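Local coordinates for protein pilotin OutS (Dickeya dadantii, PDB 3UTK) that acts as pilot lipoprotein of type II secretion, interacting with secretin OutD, among the Out proteins required to move pectate lyases and cellulases across the outer membrane, at residues E42-L47 against Q91-L96; S49-S54 against T71-A76; A53-R58 against N99-L104. All blocks are in the same frame, centred on the assembly; numbering follows the deposited sequence.

Contact 1: E42-L47 against Q91-L96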
ATOM      1  N   GLU A  42      -7.029  -8.547 -10.218  1.00 54.93           N
ATOM      2  CA  GLU A  42      -5.746  -8.753  -9.572  1.00 52.55           C
ATOM      3  C   GLU A  42      -5.014  -7.424  -9.417  1.00 47.70           C
ATOM      4  O   GLU A  42      -4.345  -7.201  -8.418  1.00 48.37           O
ATOM      5  CB  GLU A  42      -4.894  -9.755 -10.349  1.00 55.75           C
ATOM      6  CG  GLU A  42      -5.463 -11.167 -10.355  1.00 60.36           C
ATOM      7  CD  GLU A  42      -4.491 -12.187 -10.920  1.00 64.46           C
ATOM      8  OE1 GLU A  42      -3.329 -11.813 -11.203  1.00 65.19           O
ATOM      9  OE2 GLU A  42      -4.892 -13.360 -11.081  1.00 66.36           O
ATOM     10  N   GLN A  43      -5.157  -6.536 -10.395  1.00 42.10           N
ATOM     11  CA  GLN A  43      -4.456  -5.252 -10.344  1.00 38.58           C
ATOM     12  C   GLN A  43      -4.857  -4.407  -9.137  1.00 37.71           C
ATOM     13  O   GLN A  43      -3.997  -3.960  -8.371  1.00 35.40           O
ATOM     14  CB  GLN A  43      -4.658  -4.469 -11.648  1.00 36.69           C
ATOM     15  CG  GLN A  43      -4.102  -5.183 -12.863  1.00 34.98           C
ATOM     16  CD  GLN A  43      -4.234  -4.378 -14.136  1.00 34.13           C
ATOM     17  OE1 GLN A  43      -4.846  -3.307 -14.155  1.00 29.98           O
ATOM     18  NE2 GLN A  43      -3.657  -4.893 -15.216  1.00 36.56           N
ATOM     19  N   ILE A  44      -6.161  -4.205  -8.962  1.00 39.09           N
ATOM     20  CA  ILE A  44      -6.672  -3.350  -7.893  1.00 37.97           C
ATOM     21  C   ILE A  44      -6.334  -3.903  -6.513  1.00 39.55           C
ATOM     22  O   ILE A  44      -5.919  -3.163  -5.619  1.00 39.12           O
ATOM     23  CB  ILE A  44      -8.192  -3.168  -8.001  1.00 42.03           C
ATOM     24  CG1 ILE A  44      -8.565  -2.661  -9.396  1.00 45.17           C
ATOM     25  CG2 ILE A  44      -8.687  -2.219  -6.921  1.00 42.19           C
ATOM     26  CD1 ILE A  44     -10.054  -2.584  -9.641  1.00 47.49           C
ATOM     27  N   SER A  45      -6.517  -5.207  -6.347  1.00 39.54           N
ATOM     28  CA  SER A  45      -6.184  -5.882  -5.098  1.00 40.42           C
ATOM     29  C   SER A  45      -4.707  -5.735  -4.753  1.00 38.69           C
ATOM     30  O   SER A  45      -4.339  -5.611  -3.580  1.00 38.05           O
ATOM     31  CB  SER A  45      -6.528  -7.363  -5.197  1.00 43.03           C
ATOM     32  OG  SER A  45      -7.928  -7.549  -5.155  1.00 48.76           O
ATOM     33  N   GLN A  46      -3.864  -5.765  -5.779  1.00 35.65           N
ATOM     34  CA  GLN A  46      -2.426  -5.664  -5.572  1.00 33.43           C
ATOM     35  C   GLN A  46      -2.034  -4.274  -5.086  1.00 29.49           C
ATOM     36  O   GLN A  46      -1.231  -4.139  -4.167  1.00 27.96           O
ATOM     37  CB  GLN A  46      -1.656  -6.037  -6.848  1.00 37.14           C
ATOM     38  CG  GLN A  46      -1.715  -7.527  -7.173  1.00 42.00           C
ATOM     39  CD  GLN A  46      -0.760  -7.952  -8.275  1.00 45.25           C
ATOM     40  OE1 GLN A  46      -0.005  -7.142  -8.818  1.00 45.59           O
ATOM     41  NE2 GLN A  46      -0.790  -9.237  -8.609  1.00 47.58           N
ATOM     42  N   LEU A  47      -2.601  -3.242  -5.708  1.00 27.63           N
ATOM     43  CA  LEU A  47      -2.306  -1.867  -5.312  1.00 25.54           C
ATOM     44  C   LEU A  47      -2.804  -1.580  -3.902  1.00 26.25           C
ATOM     45  O   LEU A  47      -2.113  -0.925  -3.119  1.00 25.49           O
ATOM     46  CB  LEU A  47      -2.925  -0.874  -6.294  1.00 26.83           C
ATOM     47  CG  LEU A  47      -2.438  -1.019  -7.733  1.00 25.84           C
ATOM     48  CD1 LEU A  47      -3.153  -0.021  -8.640  1.00 28.20           C
ATOM     49  CD2 LEU A  47      -0.934  -0.837  -7.803  1.00 28.01           C
ATOM     50  N   GLN A  91     -11.739   2.501  -9.528  1.00 54.04           N
ATOM     51  CA  GLN A  91     -12.692   3.141  -8.611  1.00 53.15           C
ATOM     52  C   GLN A  91     -12.649   2.641  -7.159  1.00 56.03           C
ATOM     53  O   GLN A  91     -12.740   3.434  -6.208  1.00 51.07           O
ATOM     54  CB  GLN A  91     -14.119   3.030  -9.167  1.00 57.47           C
ATOM     55  CG  GLN A  91     -14.383   3.918 -10.374  1.00 59.95           C
ATOM     56  CD  GLN A  91     -14.067   3.236 -11.694  1.00 64.76           C
ATOM     57  OE1 GLN A  91     -13.682   2.067 -11.730  1.00 66.66           O
ATOM     58  NE2 GLN A  91     -14.242   3.963 -12.789  1.00 67.98           N
ATOM     59  N   SER A  92     -12.498   1.332  -6.991  1.00 59.11           N
ATOM     60  CA  SER A  92     -12.564   0.719  -5.673  1.00 55.60           C
ATOM     61  C   SER A  92     -11.205   0.609  -4.981  1.00 51.45           C
ATOM     62  O   SER A  92     -10.956  -0.371  -4.274  1.00 55.08           O
ATOM     63  CB  SER A  92     -13.186  -0.673  -5.780  1.00 59.17           C
ATOM     64  OG  SER A  92     -12.408  -1.505  -6.625  1.00 60.16           O
ATOM     65  N   LEU A  93     -10.341   1.611  -5.145  1.00 48.31           N
ATOM     66  CA  LEU A  93      -8.983   1.531  -4.573  1.00 45.01           C
ATOM     67  C   LEU A  93      -8.810   2.086  -3.145  1.00 45.69           C
ATOM     68  O   LEU A  93      -8.251   1.409  -2.284  1.00 45.60           O
ATOM     69  CB  LEU A  93      -7.930   2.151  -5.517  1.00 44.12           C
ATOM     70  CG  LEU A  93      -6.481   2.080  -5.001  1.00 44.76           C
ATOM     71  CD1 LEU A  93      -6.061   0.645  -4.706  1.00 43.84           C
ATOM     72  CD2 LEU A  93      -5.485   2.741  -5.964  1.00 43.67           C
ATOM     73  N   PRO A  94      -9.271   3.324  -2.891  1.00 44.99           N
ATOM     74  CA  PRO A  94      -9.063   3.895  -1.549  1.00 44.66           C
ATOM     75  C   PRO A  94      -9.804   3.171  -0.414  1.00 42.83           C
ATOM     76  O   PRO A  94      -9.208   2.901   0.631  1.00 44.29           O
ATOM     77  CB  PRO A  94      -9.591   5.325  -1.689  1.00 44.78           C
ATOM     78  CG  PRO A  94      -9.540   5.612  -3.176  1.00 45.89           C
ATOM     79  CD  PRO A  94      -9.856   4.303  -3.827  1.00 47.76           C
ATOM     80  N   GLN A  95     -11.091   2.887  -0.595  1.00 45.56           N
ATOM     81  CA  GLN A  95     -11.829   2.147   0.421  1.00 46.00           C
ATOM     82  C   GLN A  95     -11.262   0.743   0.613  1.00 44.62           C
ATOM     83  O   GLN A  95     -11.162   0.254   1.743  1.00 43.03           O
ATOM     84  CB  GLN A  95     -13.314   2.057   0.078  1.00 47.35           C
ATOM     85  CG  GLN A  95     -14.118   1.318   1.141  1.00 51.71           C
ATOM     86  CD  GLN A  95     -13.961   1.941   2.519  1.00 56.86           C
ATOM     87  OE1 GLN A  95     -14.016   3.161   2.671  1.00 59.50           O
ATOM     88  NE2 GLN A  95     -13.754   1.105   3.526  1.00 58.40           N
ATOM     89  N   LEU A  96     -10.895   0.092  -0.487  1.00 42.39           N
ATOM     90  CA  LEU A  96     -10.348  -1.255  -0.394  1.00 40.70           C
ATOM     91  C   LEU A  96      -9.061  -1.234   0.418  1.00 37.25           C
ATOM     92  O   LEU A  96      -8.809  -2.130   1.225  1.00 37.48           O
ATOM     93  CB  LEU A  96     -10.085  -1.848  -1.779  1.00 43.51           C
ATOM     94  CG  LEU A  96      -9.423  -3.229  -1.718  1.00 47.12           C
ATOM     95  CD1 LEU A  96     -10.303  -4.217  -0.947  1.00 46.83           C
ATOM     96  CD2 LEU A  96      -9.102  -3.761  -3.099  1.00 47.79           C
TER
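Ile44 faces Ser92, Leu93 and Leu96, and most of the contact passes through its side chain. Its CB points toward segment 91-96, but the methyl and ethyl branches do the touching. CG2 lies anti to the backbone N, the position left to it when CG1 takes the place beside that N (chi1 -54°). From there Ile44 CG2 rests 3.8 Å from Ser92 OG and also borders Ser92 O. Ile44 CG2 lies 4.1 Å from Leu96 CD2. At the tip of the longer branch, Ile44 CD1 ends 4.0 Å from Ser92 OG. The serine oxygen therefore sits against both methyls of the isoleucine.

One turn further, Leu47 CB packs on Leu93 CD1 at 3.8 Å. Leu93 CD1 also lies 3.9 Å from Ile44 O. Leu96 CD2 approaches the same carbonyl oxygen and the CA of Ser45, so two leucine methyls border this piece of helix backbone. Leu93 reaches on to Leu73 and Val77 of helix 69-82, and Tyr90 touches both Ile44 and Leu47.

Plain structural packing joins the early turns of helix 40-60 to the turn that leads into helix 94-106 and to its first residues. The two segments exchange neither hydrogen bonds nor salt bridges. The contact thus depends on the fit of branched aliphatic groups, with Ser92 OG and the Ile44 carbonyl meeting methyls across it.

Contact 2: S49-S54 against T71-A76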
ATOM      1  N   SER A  49      -3.194  -3.628  -1.492  1.00 23.40           N
ATOM      2  CA  SER A  49      -2.304  -4.306  -0.559  1.00 23.46           C
ATOM      3  C   SER A  49      -1.053  -3.472  -0.247  1.00 23.43           C
ATOM      4  O   SER A  49      -0.596  -3.423   0.896  1.00 21.10           O
ATOM      5  CB  SER A  49      -1.916  -5.682  -1.105  1.00 22.81           C
ATOM      6  OG  SER A  49      -0.940  -6.305  -0.284  1.00 24.19           O
ATOM      7  N   LEU A  50      -0.503  -2.818  -1.265  1.00 22.05           N
ATOM      8  CA  LEU A  50       0.683  -1.982  -1.089  1.00 21.37           C
ATOM      9  C   LEU A  50       0.328  -0.745  -0.272  1.00 19.52           C
ATOM     10  O   LEU A  50       1.064  -0.346   0.610  1.00 18.83           O
ATOM     11  CB  LEU A  50       1.268  -1.571  -2.448  1.00 23.00           C
ATOM     12  CG  LEU A  50       2.025  -2.645  -3.236  1.00 23.59           C
ATOM     13  CD1 LEU A  50       2.308  -2.179  -4.667  1.00 25.15           C
ATOM     14  CD2 LEU A  50       3.323  -3.026  -2.536  1.00 24.03           C
ATOM     15  N   VAL A  51      -0.824  -0.155  -0.560  1.00 17.35           N
ATOM     16  CA  VAL A  51      -1.280   0.997   0.202  1.00 19.12           C
ATOM     17  C   VAL A  51      -1.507   0.627   1.676  1.00 21.28           C
ATOM     18  O   VAL A  51      -1.081   1.352   2.576  1.00 22.22           O
ATOM     19  CB  VAL A  51      -2.561   1.591  -0.412  1.00 20.35           C
ATOM     20  CG1 VAL A  51      -3.054   2.748   0.430  1.00 24.15           C
ATOM     21  CG2 VAL A  51      -2.279   2.057  -1.848  1.00 22.56           C
ATOM     22  N   ALA A  52      -2.172  -0.501   1.911  1.00 21.40           N
ATOM     23  CA  ALA A  52      -2.434  -0.985   3.268  1.00 20.98           C
ATOM     24  C   ALA A  52      -1.153  -1.256   4.048  1.00 19.79           C
ATOM     25  O   ALA A  52      -1.046  -0.897   5.221  1.00 19.58           O
ATOM     26  CB  ALA A  52      -3.283  -2.243   3.226  1.00 22.84           C
ATOM     27  N   ALA A  53      -0.194  -1.910   3.404  1.00 16.74           N
ATOM     28  CA  ALA A  53       1.090  -2.205   4.044  1.00 17.23           C
ATOM     29  C   ALA A  53       1.841  -0.911   4.379  1.00 18.66           C
ATOM     30  O   ALA A  53       2.459  -0.791   5.432  1.00 19.98           O
ATOM     31  CB  ALA A  53       1.941  -3.103   3.152  1.00 19.52           C
ATOM     32  N   SER A  54       1.793   0.052   3.461  1.00 18.93           N
ATOM     33  CA  SER A  54       2.408   1.344   3.696  1.00 17.83           C
ATOM     34  C   SER A  54       1.776   2.097   4.867  1.00 16.67           C
ATOM     35  O   SER A  54       2.491   2.664   5.673  1.00 19.82           O
ATOM     36  CB  SER A  54       2.363   2.205   2.435  1.00 18.84           C
ATOM     37  OG  SER A  54       3.107   1.594   1.395  1.00 18.89           O
ATOM     38  N   THR A  71      -1.012  10.572  -0.564  1.00 25.23           N
ATOM     39  CA  THR A  71       0.261  10.454  -1.267  1.00 25.28           C
ATOM     40  C   THR A  71       0.604   8.994  -1.540  1.00 23.46           C
ATOM     41  O   THR A  71       1.087   8.657  -2.623  1.00 23.42           O
ATOM     42  CB  THR A  71       1.416  11.106  -0.482  1.00 26.59           C
ATOM     43  OG1 THR A  71       1.110  12.483  -0.231  1.00 31.39           O
ATOM     44  CG2 THR A  71       2.722  11.017  -1.267  1.00 21.86           C
ATOM     45  N   ILE A  72       0.370   8.132  -0.549  1.00 21.99           N
ATOM     46  CA  ILE A  72       0.554   6.698  -0.736  1.00 23.52           C
ATOM     47  C   ILE A  72      -0.312   6.197  -1.895  1.00 23.54           C
ATOM     48  O   ILE A  72       0.157   5.443  -2.749  1.00 22.02           O
ATOM     49  CB  ILE A  72       0.234   5.909   0.553  1.00 23.10           C
ATOM     50  CG1 ILE A  72       1.209   6.287   1.673  1.00 23.01           C
ATOM     51  CG2 ILE A  72       0.294   4.410   0.293  1.00 21.74           C
ATOM     52  CD1 ILE A  72       0.887   5.632   3.033  1.00 23.92           C
ATOM     53  N   LEU A  73      -1.573   6.622  -1.923  1.00 24.54           N
ATOM     54  CA  LEU A  73      -2.476   6.253  -3.006  1.00 26.11           C
ATOM     55  C   LEU A  73      -1.968   6.720  -4.370  1.00 27.45           C
ATOM     56  O   LEU A  73      -2.013   5.977  -5.356  1.00 25.92           O
ATOM     57  CB  LEU A  73      -3.866   6.842  -2.769  1.00 30.11           C
ATOM     58  CG  LEU A  73      -4.971   6.054  -3.457  1.00 39.02           C
ATOM     59  CD1 LEU A  73      -5.269   4.822  -2.608  1.00 37.45           C
ATOM     60  CD2 LEU A  73      -6.223   6.905  -3.648  1.00 43.47           C
ATOM     61  N   LYS A  74      -1.501   7.963  -4.421  1.00 26.90           N
ATOM     62  CA  LYS A  74      -1.005   8.530  -5.662  1.00 26.32           C
ATOM     63  C   LYS A  74       0.196   7.726  -6.146  1.00 26.13           C
ATOM     64  O   LYS A  74       0.401   7.568  -7.349  1.00 26.35           O
ATOM     65  CB  LYS A  74      -0.621   9.996  -5.455  1.00 28.50           C
ATOM     66  CG  LYS A  74      -0.188  10.715  -6.714  1.00 35.09           C
ATOM     67  CD  LYS A  74       0.372  12.086  -6.393  1.00 42.31           C
ATOM     68  CE  LYS A  74      -0.647  12.954  -5.672  1.00 48.53           C
ATOM     69  NZ  LYS A  74      -0.211  14.389  -5.663  1.00 52.72           N
ATOM     70  N   THR A  75       0.985   7.213  -5.202  1.00 23.68           N
ATOM     71  CA  THR A  75       2.148   6.404  -5.549  1.00 23.00           C
ATOM     72  C   THR A  75       1.728   5.081  -6.180  1.00 24.48           C
ATOM     73  O   THR A  75       2.329   4.630  -7.158  1.00 23.34           O
ATOM     74  CB  THR A  75       3.020   6.115  -4.320  1.00 23.04           C
ATOM     75  OG1 THR A  75       3.443   7.355  -3.737  1.00 25.84           O
ATOM     76  CG2 THR A  75       4.242   5.310  -4.721  1.00 21.73           C
ATOM     77  N   ALA A  76       0.685   4.466  -5.632  1.00 24.65           N
ATOM     78  CA  ALA A  76       0.181   3.214  -6.179  1.00 23.43           C
ATOM     79  C   ALA A  76      -0.364   3.439  -7.587  1.00 25.86           C
ATOM     80  O   ALA A  76      -0.146   2.628  -8.489  1.00 25.38           O
ATOM     81  CB  ALA A  76      -0.905   2.611  -5.258  1.00 23.75           C
TER
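Val51 and Ile72 meet inside an antiparallel helical hairpin, formed by helix 40-60 and helix 69-82. Perpendicular, nested hairpins of this kind make up the pilotin fold. The two short segments run at 148° to each other, and their axes come within 9.4 Å at the closest point.

Val51 splits its contacts between its two methyls. Val51 CG1 is anti to the backbone N (chi1 177°) and touches Ile72 CG2 at 3.7 Å. Val51 CG2 lies beside the N and reaches Ala76 CB, also at 3.7 Å. The tip of Leu73 joins on the same methyl, with Leu73 CD1 4.1 Å from Val51 CG2. The side chains of Val51 and Ile72 cross obliquely.

Ile72 uses both of its methyls. Ile72 CG2 is shared by Val51 and Ser54, lying 3.7 Å from Ser54 CB. Ile72 CD1 meets the same Ser54 CB at 3.8 Å. Ser54 thus offers its CB to the isoleucine.

The Ser54 hydroxyl turns back to its own helix. Ser54 OG donates to Leu50 O at 2.9 Å, from a position tilted 33° out of the carbonyl plane. Ser54 N reaches this oxygen from the opposite face, so Leu50 O is gripped by two donors. Thr75 OG1 makes the matching bond to Thr71 O on the other helix. Ser97 of helix 94-106 touches Val51, and Phe125 and Met129 of helix 123-131 cover Ser54.

This is a buried, apolar interface near the centre of the chain. Methyl groups and the Ser54 CB carry the contact, while the Ser54 hydroxyl is satisfied within its own helix.

Contact 3: A53-R58 against N99-L104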
ATOM      1  N   ALA A  53      -0.194  -1.910   3.404  1.00 16.74           N
ATOM      2  CA  ALA A  53       1.090  -2.205   4.044  1.00 17.23           C
ATOM      3  C   ALA A  53       1.841  -0.911   4.379  1.00 18.66           C
ATOM      4  O   ALA A  53       2.459  -0.791   5.432  1.00 19.98           O
ATOM      5  CB  ALA A  53       1.941  -3.103   3.152  1.00 19.52           C
ATOM      6  N   SER A  54       1.793   0.052   3.461  1.00 18.93           N
ATOM      7  CA  SER A  54       2.408   1.344   3.696  1.00 17.83           C
ATOM      8  C   SER A  54       1.776   2.097   4.867  1.00 16.67           C
ATOM      9  O   SER A  54       2.491   2.664   5.673  1.00 19.82           O
ATOM     10  CB  SER A  54       2.363   2.205   2.435  1.00 18.84           C
ATOM     11  OG  SER A  54       3.107   1.594   1.395  1.00 18.89           O
ATOM     12  N   LYS A  55       0.444   2.137   4.945  1.00 15.16           N
ATOM     13  CA  LYS A  55      -0.210   2.795   6.079  1.00 14.15           C
ATOM     14  C   LYS A  55       0.133   2.056   7.379  1.00 17.24           C
ATOM     15  O   LYS A  55       0.335   2.675   8.420  1.00 19.44           O
ATOM     16  CB  LYS A  55      -1.731   2.876   5.881  1.00 17.85           C
ATOM     17  CG  LYS A  55      -2.462   3.586   7.020  1.00 20.60           C
ATOM     18  CD  LYS A  55      -3.945   3.789   6.736  1.00 23.98           C
ATOM     19  CE  LYS A  55      -4.600   4.596   7.852  1.00 27.98           C
ATOM     20  NZ  LYS A  55      -5.943   5.108   7.461  1.00 31.64           N
ATOM     21  N   TYR A  56       0.183   0.731   7.318  1.00 16.11           N
ATOM     22  CA  TYR A  56       0.573  -0.062   8.484  1.00 15.84           C
ATOM     23  C   TYR A  56       1.967   0.350   8.981  1.00 15.73           C
ATOM     24  O   TYR A  56       2.200   0.494  10.181  1.00 17.95           O
ATOM     25  CB  TYR A  56       0.507  -1.569   8.170  1.00 15.62           C
ATOM     26  CG  TYR A  56       0.706  -2.458   9.376  1.00 17.90           C
ATOM     27  CD1 TYR A  56       1.979  -2.715   9.874  1.00 17.08           C
ATOM     28  CD2 TYR A  56      -0.380  -3.057  10.005  1.00 18.25           C
ATOM     29  CE1 TYR A  56       2.157  -3.531  10.981  1.00 18.84           C
ATOM     30  CE2 TYR A  56      -0.207  -3.871  11.110  1.00 17.09           C
ATOM     31  CZ  TYR A  56       1.056  -4.104  11.592  1.00 17.77           C
ATOM     32  OH  TYR A  56       1.220  -4.910  12.697  1.00 19.46           O
ATOM     33  N   LEU A  57       2.891   0.582   8.058  1.00 16.57           N
ATOM     34  CA  LEU A  57       4.229   0.984   8.465  1.00 15.08           C
ATOM     35  C   LEU A  57       4.182   2.360   9.123  1.00 15.45           C
ATOM     36  O   LEU A  57       4.783   2.571  10.171  1.00 16.73           O
ATOM     37  CB  LEU A  57       5.200   1.001   7.283  1.00 15.42           C
ATOM     38  CG  LEU A  57       5.710  -0.348   6.759  1.00 16.42           C
ATOM     39  CD1 LEU A  57       6.548  -0.182   5.478  1.00 20.18           C
ATOM     40  CD2 LEU A  57       6.534  -1.082   7.823  1.00 18.60           C
ATOM     41  N   ARG A  58       3.467   3.294   8.508  1.00 14.98           N
ATOM     42  CA  ARG A  58       3.431   4.651   9.050  1.00 13.48           C
ATOM     43  C   ARG A  58       2.790   4.674  10.435  1.00 18.78           C
ATOM     44  O   ARG A  58       3.319   5.286  11.362  1.00 20.67           O
ATOM     45  CB  ARG A  58       2.683   5.614   8.112  1.00 14.73           C
ATOM     46  CG  ARG A  58       2.814   7.091   8.515  1.00 17.92           C
ATOM     47  CD  ARG A  58       1.904   7.983   7.680  1.00 19.72           C
ATOM     48  NE  ARG A  58       0.507   7.814   8.058  1.00 21.71           N
ATOM     49  CZ  ARG A  58      -0.475   7.513   7.216  1.00 22.61           C
ATOM     50  NH1 ARG A  58      -0.223   7.349   5.924  1.00 23.41           N
ATOM     51  NH2 ARG A  58      -1.715   7.372   7.674  1.00 21.81           N
ATOM     52  N   ASN A  99      -9.871  -0.969   4.069  1.00 34.84           N
ATOM     53  CA  ASN A  99     -10.406  -2.253   4.541  1.00 34.84           C
ATOM     54  C   ASN A  99      -9.309  -3.282   4.799  1.00 32.64           C
ATOM     55  O   ASN A  99      -9.333  -3.990   5.807  1.00 33.47           O
ATOM     56  CB  ASN A  99     -11.425  -2.820   3.556  1.00 37.93           C
ATOM     57  CG  ASN A  99     -12.723  -2.044   3.553  1.00 44.96           C
ATOM     58  OD1 ASN A  99     -13.592  -2.262   2.704  1.00 48.31           O
ATOM     59  ND2 ASN A  99     -12.862  -1.125   4.502  1.00 44.09           N
ATOM     60  N   LEU A 100      -8.350  -3.362   3.881  1.00 28.91           N
ATOM     61  CA  LEU A 100      -7.219  -4.276   4.024  1.00 27.07           C
ATOM     62  C   LEU A 100      -6.315  -3.876   5.188  1.00 26.49           C
ATOM     63  O   LEU A 100      -5.758  -4.727   5.868  1.00 24.62           O
ATOM     64  CB  LEU A 100      -6.401  -4.339   2.727  1.00 26.19           C
ATOM     65  CG  LEU A 100      -6.983  -5.096   1.529  1.00 25.99           C
ATOM     66  CD1 LEU A 100      -6.056  -4.954   0.336  1.00 25.71           C
ATOM     67  CD2 LEU A 100      -7.222  -6.573   1.855  1.00 26.01           C
ATOM     68  N   TYR A 101      -6.166  -2.573   5.408  1.00 25.55           N
ATOM     69  CA  TYR A 101      -5.404  -2.085   6.552  1.00 24.68           C
ATOM     70  C   TYR A 101      -6.089  -2.526   7.842  1.00 22.78           C
ATOM     71  O   TYR A 101      -5.447  -3.044   8.748  1.00 24.17           O
ATOM     72  CB  TYR A 101      -5.248  -0.555   6.497  1.00 23.43           C
ATOM     73  CG  TYR A 101      -4.753   0.058   7.789  1.00 24.67           C
ATOM     74  CD1 TYR A 101      -3.429  -0.079   8.182  1.00 23.68           C
ATOM     75  CD2 TYR A 101      -5.613   0.764   8.621  1.00 25.01           C
ATOM     76  CE1 TYR A 101      -2.972   0.471   9.361  1.00 26.46           C
ATOM     77  CE2 TYR A 101      -5.164   1.319   9.803  1.00 26.40           C
ATOM     78  CZ  TYR A 101      -3.842   1.168  10.170  1.00 26.86           C
ATOM     79  OH  TYR A 101      -3.385   1.712  11.348  1.00 27.52           O
ATOM     80  N   GLN A 102      -7.399  -2.335   7.920  1.00 24.05           N
ATOM     81  CA  GLN A 102      -8.129  -2.768   9.105  1.00 26.16           C
ATOM     82  C   GLN A 102      -7.999  -4.279   9.303  1.00 27.02           C
ATOM     83  O   GLN A 102      -7.936  -4.763  10.436  1.00 29.45           O
ATOM     84  CB  GLN A 102      -9.601  -2.352   9.018  1.00 28.58           C
ATOM     85  CG  GLN A 102      -9.822  -0.845   9.067  1.00 33.47           C
ATOM     86  CD  GLN A 102      -9.345  -0.219  10.369  1.00 36.82           C
ATOM     87  OE1 GLN A 102      -8.885   0.924  10.395  1.00 38.78           O
ATOM     88  NE2 GLN A 102      -9.455  -0.965  11.456  1.00 36.49           N
ATOM     89  N   GLY A 103      -7.948  -5.019   8.199  1.00 25.97           N
ATOM     90  CA  GLY A 103      -7.774  -6.462   8.250  1.00 25.77           C
ATOM     91  C   GLY A 103      -6.427  -6.857   8.842  1.00 22.99           C
ATOM     92  O   GLY A 103      -6.337  -7.796   9.643  1.00 22.04           O
ATOM     93  N   LEU A 104      -5.377  -6.138   8.444  1.00 22.02           N
ATOM     94  CA  LEU A 104      -4.032  -6.372   8.977  1.00 18.80           C
ATOM     95  C   LEU A 104      -4.015  -6.244  10.499  1.00 22.53           C
ATOM     96  O   LEU A 104      -3.446  -7.089  11.200  1.00 23.19           O
ATOM     97  CB  LEU A 104      -3.020  -5.384   8.365  1.00 19.94           C
ATOM     98  CG  LEU A 104      -2.528  -5.588   6.922  1.00 21.27           C
ATOM     99  CD1 LEU A 104      -1.749  -4.373   6.413  1.00 20.79           C
ATOM    100  CD2 LEU A 104      -1.673  -6.833   6.798  1.00 22.87           C
TER
HETATM  101  O   HOH W   1      -0.602  -6.800  13.057  1.00 31.09           O
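Lys55 and Tyr101 meet because each sends its CG anti to its own backbone N (chi1 -179° and 167°). The lysine then runs on as an extended chain over one face of the tyrosine ring, and the two side chains cross at about a right angle. Lys55 CD stands almost directly above the middle, 3.9 Å from the centroid of the Tyr101 ring, which makes a CH-pi contact. On one side of it Lys55 CG lies 3.9 Å from Tyr101 CE1. On the other, Lys55 CE lies 3.9 Å from Tyr101 CE2. The charged NZ goes past the ring to form salt bridges with Glu98 and Asp69. These bonds tether the far end of the chain, which is consistent with its methylenes staying over the ring.

The edge of the same ring is turned to the helix backbone. Tyr56 CA sits near the ring plane, 3.7 Å from Tyr101 CE1. Tyr56 itself packs on Leu104, and these side chains cross at a slant. Tyr56 CD2 is 3.9 Å from Leu104 CB, while Tyr56 CB is 4.0 Å from Leu104 CD1. At its far end, Tyr56 OH hydrogen-bonds a water at 2.6 Å. The same water lies near Leu104 O, where any bond is weak.

The contact places helix 40-60 against helix 94-106, with the segment axes inclined at 53°. Other helices complete the surroundings. Tyr56 touches Gln114 and Ala53 touches Phe118, both of helix 111-121, and Leu57 turns to Leu126 of helix 123-131. Tyr56 also touches Cys61, just after helix 40-60, whose disulfide to Cys115 ties that end to helix 111-121.

How the contacts relate
From the N terminus, helix 40-60 supplies the first segment of all three contacts. Contact 2 closes the shortest loop, with 16 residues between its segments, and makes a hairpin with helix 69-82. It lies within the 43-residue loop that contact 1 closes. Contact 3 closes a loop of 40 residues; it starts between the two segments of contact 1 and ends beyond them, so these two cross. Both join helix 40-60 to helix 94-106, contact 1 near the start of each helix and contact 3 further along both. Contacts 2 and 3 share Ala53 and Ser54. Leu73 links contact 2 to Pro94 and Leu93 of contact 1. Helix 40-60 is the common element on which helices 69-82 and 94-106 pack.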